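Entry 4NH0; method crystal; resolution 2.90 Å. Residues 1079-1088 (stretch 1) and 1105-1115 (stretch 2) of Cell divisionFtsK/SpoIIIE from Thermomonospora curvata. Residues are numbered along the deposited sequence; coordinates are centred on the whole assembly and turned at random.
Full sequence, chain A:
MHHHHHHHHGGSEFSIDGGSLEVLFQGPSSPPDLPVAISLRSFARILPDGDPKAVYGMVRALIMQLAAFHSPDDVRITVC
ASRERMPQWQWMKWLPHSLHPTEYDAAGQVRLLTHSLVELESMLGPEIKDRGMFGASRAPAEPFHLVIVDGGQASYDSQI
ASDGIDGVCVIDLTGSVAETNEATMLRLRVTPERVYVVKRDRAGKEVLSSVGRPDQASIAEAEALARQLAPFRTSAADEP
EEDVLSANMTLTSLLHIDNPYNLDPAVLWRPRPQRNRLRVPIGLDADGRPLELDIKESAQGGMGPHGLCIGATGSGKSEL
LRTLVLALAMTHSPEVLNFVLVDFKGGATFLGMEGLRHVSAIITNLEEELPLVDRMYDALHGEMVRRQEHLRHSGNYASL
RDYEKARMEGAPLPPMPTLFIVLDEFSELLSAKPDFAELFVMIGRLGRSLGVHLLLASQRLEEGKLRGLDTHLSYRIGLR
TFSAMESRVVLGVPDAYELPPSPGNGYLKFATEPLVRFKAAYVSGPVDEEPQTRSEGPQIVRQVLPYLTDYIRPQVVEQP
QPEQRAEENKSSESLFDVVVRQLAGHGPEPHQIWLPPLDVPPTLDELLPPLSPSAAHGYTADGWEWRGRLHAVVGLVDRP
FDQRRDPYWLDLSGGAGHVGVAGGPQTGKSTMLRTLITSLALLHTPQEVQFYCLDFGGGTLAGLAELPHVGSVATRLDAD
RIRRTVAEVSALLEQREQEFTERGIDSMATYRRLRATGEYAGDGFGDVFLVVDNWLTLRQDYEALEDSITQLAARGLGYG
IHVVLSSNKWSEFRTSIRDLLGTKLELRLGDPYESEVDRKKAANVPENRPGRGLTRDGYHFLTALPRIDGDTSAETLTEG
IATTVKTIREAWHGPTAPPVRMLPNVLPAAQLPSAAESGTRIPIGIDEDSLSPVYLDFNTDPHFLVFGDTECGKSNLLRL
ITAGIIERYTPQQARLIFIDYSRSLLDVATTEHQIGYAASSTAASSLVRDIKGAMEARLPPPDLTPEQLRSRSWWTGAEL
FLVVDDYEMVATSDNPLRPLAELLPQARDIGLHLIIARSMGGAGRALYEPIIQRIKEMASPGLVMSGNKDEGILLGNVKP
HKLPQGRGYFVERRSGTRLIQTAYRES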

# COMPACT_ATOMS: atom_id res chain seq x y z
N SER A 1079 -19.10 15.16 -44.36
CA SER A 1079 -17.88 14.37 -44.20
C SER A 1079 -16.84 15.14 -43.39
O SER A 1079 -17.01 16.32 -43.10
CB SER A 1079 -17.30 13.99 -45.56
OG SER A 1079 -16.11 13.22 -45.41
N MET A 1080 -15.76 14.46 -43.04
CA MET A 1080 -14.74 15.05 -42.18
C MET A 1080 -13.76 15.92 -42.96
O MET A 1080 -13.27 16.93 -42.44
CB MET A 1080 -13.98 13.95 -41.44
CG MET A 1080 -13.13 14.46 -40.31
SD MET A 1080 -14.11 15.42 -39.15
CE MET A 1080 -12.81 16.29 -38.29
N GLY A 1081 -13.48 15.54 -44.20
CA GLY A 1081 -12.51 16.23 -45.02
C GLY A 1081 -12.83 17.69 -45.29
O GLY A 1081 -13.86 18.01 -45.86
N GLY A 1082 -11.93 18.57 -44.86
CA GLY A 1082 -12.08 20.00 -45.09
C GLY A 1082 -13.26 20.61 -44.36
O GLY A 1082 -13.73 21.69 -44.72
N ALA A 1083 -13.72 19.93 -43.32
CA ALA A 1083 -14.85 20.41 -42.53
C ALA A 1083 -14.49 21.69 -41.78
O ALA A 1083 -15.31 22.60 -41.67
CB ALA A 1083 -15.31 19.34 -41.56
N GLY A 1084 -13.26 21.75 -41.28
CA GLY A 1084 -12.79 22.89 -40.52
C GLY A 1084 -12.88 24.20 -41.27
O GLY A 1084 -13.20 25.24 -40.69
N ARG A 1085 -12.60 24.16 -42.57
CA ARG A 1085 -12.66 25.35 -43.40
C ARG A 1085 -14.09 25.60 -43.87
O ARG A 1085 -14.43 26.69 -44.32
CB ARG A 1085 -11.72 25.20 -44.60
CG ARG A 1085 -11.44 26.50 -45.35
CD ARG A 1085 -10.40 26.27 -46.44
NE ARG A 1085 -10.37 27.35 -47.42
CZ ARG A 1085 -9.45 28.31 -47.45
NH1 ARG A 1085 -8.47 28.32 -46.55
NH2 ARG A 1085 -9.50 29.25 -48.38
N ALA A 1086 -14.93 24.57 -43.74
CA ALA A 1086 -16.34 24.68 -44.12
C ALA A 1086 -17.15 25.36 -43.02
O ALA A 1086 -18.34 25.64 -43.19
CB ALA A 1086 -16.91 23.31 -44.43
N LEU A 1087 -16.50 25.62 -41.89
CA LEU A 1087 -17.14 26.30 -40.77
C LEU A 1087 -17.46 27.76 -41.09
O LEU A 1087 -18.15 28.43 -40.32
CB LEU A 1087 -16.23 26.24 -39.53
CG LEU A 1087 -16.54 25.19 -38.46
CD1 LEU A 1087 -16.63 23.80 -39.07
CD2 LEU A 1087 -15.49 25.22 -37.36
N TYR A 1088 -16.97 28.24 -42.22
CA TYR A 1088 -17.14 29.63 -42.60
C TYR A 1088 -18.15 29.80 -43.73
O TYR A 1088 -18.43 30.91 -44.16
CB TYR A 1088 -15.79 30.23 -43.01
CG TYR A 1088 -14.73 30.13 -41.93
CD1 TYR A 1088 -14.79 30.93 -40.80
CD2 TYR A 1088 -13.68 29.23 -42.04
CE1 TYR A 1088 -13.83 30.84 -39.81
CE2 TYR A 1088 -12.72 29.13 -41.06
CZ TYR A 1088 -12.79 29.94 -39.95
OH TYR A 1088 -11.84 29.85 -38.96
N MET A 1105 -18.22 13.13 -34.73
CA MET A 1105 -17.87 11.72 -34.68
C MET A 1105 -16.38 11.49 -34.95
O MET A 1105 -15.54 12.31 -34.59
CB MET A 1105 -18.71 10.93 -35.68
CG MET A 1105 -20.18 10.82 -35.29
SD MET A 1105 -21.19 10.05 -36.55
CE MET A 1105 -22.57 9.47 -35.58
N SER A 1106 -16.07 10.36 -35.58
CA SER A 1106 -14.69 10.01 -35.88
C SER A 1106 -14.09 10.95 -36.91
O SER A 1106 -14.74 11.33 -37.88
CB SER A 1106 -14.61 8.56 -36.38
OG SER A 1106 -13.27 8.19 -36.67
N GLY A 1107 -12.83 11.33 -36.69
CA GLY A 1107 -12.13 12.21 -37.60
C GLY A 1107 -10.67 12.37 -37.24
O GLY A 1107 -10.07 11.49 -36.64
N ASN A 1108 -10.09 13.50 -37.63
CA ASN A 1108 -8.72 13.82 -37.26
C ASN A 1108 -8.59 15.26 -36.79
O ASN A 1108 -9.47 16.09 -37.01
CB ASN A 1108 -7.77 13.55 -38.43
CG ASN A 1108 -8.10 14.38 -39.65
OD1 ASN A 1108 -9.24 14.78 -39.86
ND2 ASN A 1108 -7.08 14.65 -40.46
N LYS A 1109 -7.47 15.54 -36.14
CA LYS A 1109 -7.25 16.80 -35.43
C LYS A 1109 -6.78 17.89 -36.38
O LYS A 1109 -6.70 19.06 -36.01
CB LYS A 1109 -6.24 16.62 -34.29
CG LYS A 1109 -6.39 15.34 -33.42
CD LYS A 1109 -5.97 14.05 -34.13
CE LYS A 1109 -5.88 12.87 -33.18
NZ LYS A 1109 -5.91 11.59 -33.93
N ASP A 1110 -6.47 17.49 -37.61
CA ASP A 1110 -6.03 18.42 -38.64
C ASP A 1110 -7.11 19.46 -38.95
O ASP A 1110 -6.81 20.57 -39.38
CB ASP A 1110 -5.66 17.67 -39.92
CG ASP A 1110 -4.39 16.85 -39.77
OD1 ASP A 1110 -3.63 17.10 -38.81
OD2 ASP A 1110 -4.15 15.97 -40.61
N GLU A 1111 -8.36 19.09 -38.72
CA GLU A 1111 -9.49 19.96 -39.02
C GLU A 1111 -9.77 20.92 -37.86
O GLU A 1111 -10.60 21.82 -37.98
CB GLU A 1111 -10.73 19.13 -39.33
CG GLU A 1111 -10.56 18.16 -40.48
CD GLU A 1111 -10.58 18.84 -41.83
OE1 GLU A 1111 -11.02 20.01 -41.90
OE2 GLU A 1111 -10.16 18.21 -42.82
N GLY A 1112 -9.07 20.72 -36.75
CA GLY A 1112 -9.23 21.58 -35.59
C GLY A 1112 -10.59 21.45 -34.94
O GLY A 1112 -11.37 20.57 -35.29
N ILE A 1113 -10.87 22.33 -33.98
CA ILE A 1113 -12.15 22.31 -33.28
C ILE A 1113 -13.30 22.63 -34.22
O ILE A 1113 -13.35 23.71 -34.82
CB ILE A 1113 -12.17 23.31 -32.11
CG1 ILE A 1113 -11.28 22.82 -30.97
CG2 ILE A 1113 -13.58 23.52 -31.60
CD1 ILE A 1113 -11.31 23.70 -29.74
N LEU A 1114 -14.22 21.69 -34.35
CA LEU A 1114 -15.42 21.89 -35.15
C LEU A 1114 -16.56 22.39 -34.27
O LEU A 1114 -17.09 23.47 -34.48
CB LEU A 1114 -15.83 20.60 -35.86
CG LEU A 1114 -14.80 20.03 -36.84
CD1 LEU A 1114 -15.35 18.79 -37.51
CD2 LEU A 1114 -14.42 21.07 -37.86
N LEU A 1115 -16.91 21.58 -33.27
CA LEU A 1115 -17.96 21.93 -32.33
C LEU A 1115 -17.52 21.63 -30.90
O LEU A 1115 -16.78 20.68 -30.66
CB LEU A 1115 -19.25 21.18 -32.65
CG LEU A 1115 -20.02 21.68 -33.87
CD1 LEU A 1115 -21.08 20.67 -34.28
CD2 LEU A 1115 -20.66 23.03 -33.56

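The polar part of this contact rests on one carboxylate. Glu-1111, whose CA-to-CB bond points toward the first stretch, folds its side chain through two m rotamers (chi1 -57°, chi2 -75°) and presents both oxygens to backbone amides. Gly-1082 N donates to Glu-1111 OE2 at 2.7 Å with an N-H...O angle of 149°, and Gly-1084 N donates to Glu-1111 OE1 at 2.9 Å and 160°. Ala-1083 N lies 3.1 Å from Glu-1111 OE1, but its angle is poor; it bonds instead to Met-1080 O at 3.2 Å, closing the type II turn from Met-1080 to Ala-1083. A carboxylate, with two acceptor oxygens, suits a place where the amides of Gly-1082 and Gly-1084 are both available to it.

Close backbone packing depends on glycine. The CA atoms of Gly-1084 and Glu-1111 are 4.7 Å apart, and Gly-1084 CA makes a CA-H...O contact with Glu-1111 O at 3.5 Å (134° at the hydrogen). An ideal CB on Gly-1084 would lie 2.4 Å from Glu-1111 O, a clash. Likewise, a CB on Gly-1107 would fall 2.7 Å from Met-1080 SD; without one, Met-1080 CG approaches Gly-1107 CA to 3.7 Å. At Gly-1082 the reason is conformational: its phi of 67° favours glycine, within the turn.

The apolar component centres on Leu-1114, buried, with its CA-to-CB bond sideways but its side-chain end nearer the first stretch. Leu-1114 CD1 meets Met-1080 CE at 3.6 Å and Ala-1083 CB at 4.1 Å, while Leu-1114 CD2 lies 3.7 Å from Leu-1087 CD1 and 3.6 Å from Gly-1084 CA. The flexible, unbranched Met-1080 (t, p, t) also brings CE within 3.7 Å of Glu-1111 CG, packing against the aliphatic part of the acid. Together the stretches bury 454 Å², summed over both sides, with Met-1080, Glu-1111 and Leu-1114 the most covered residues.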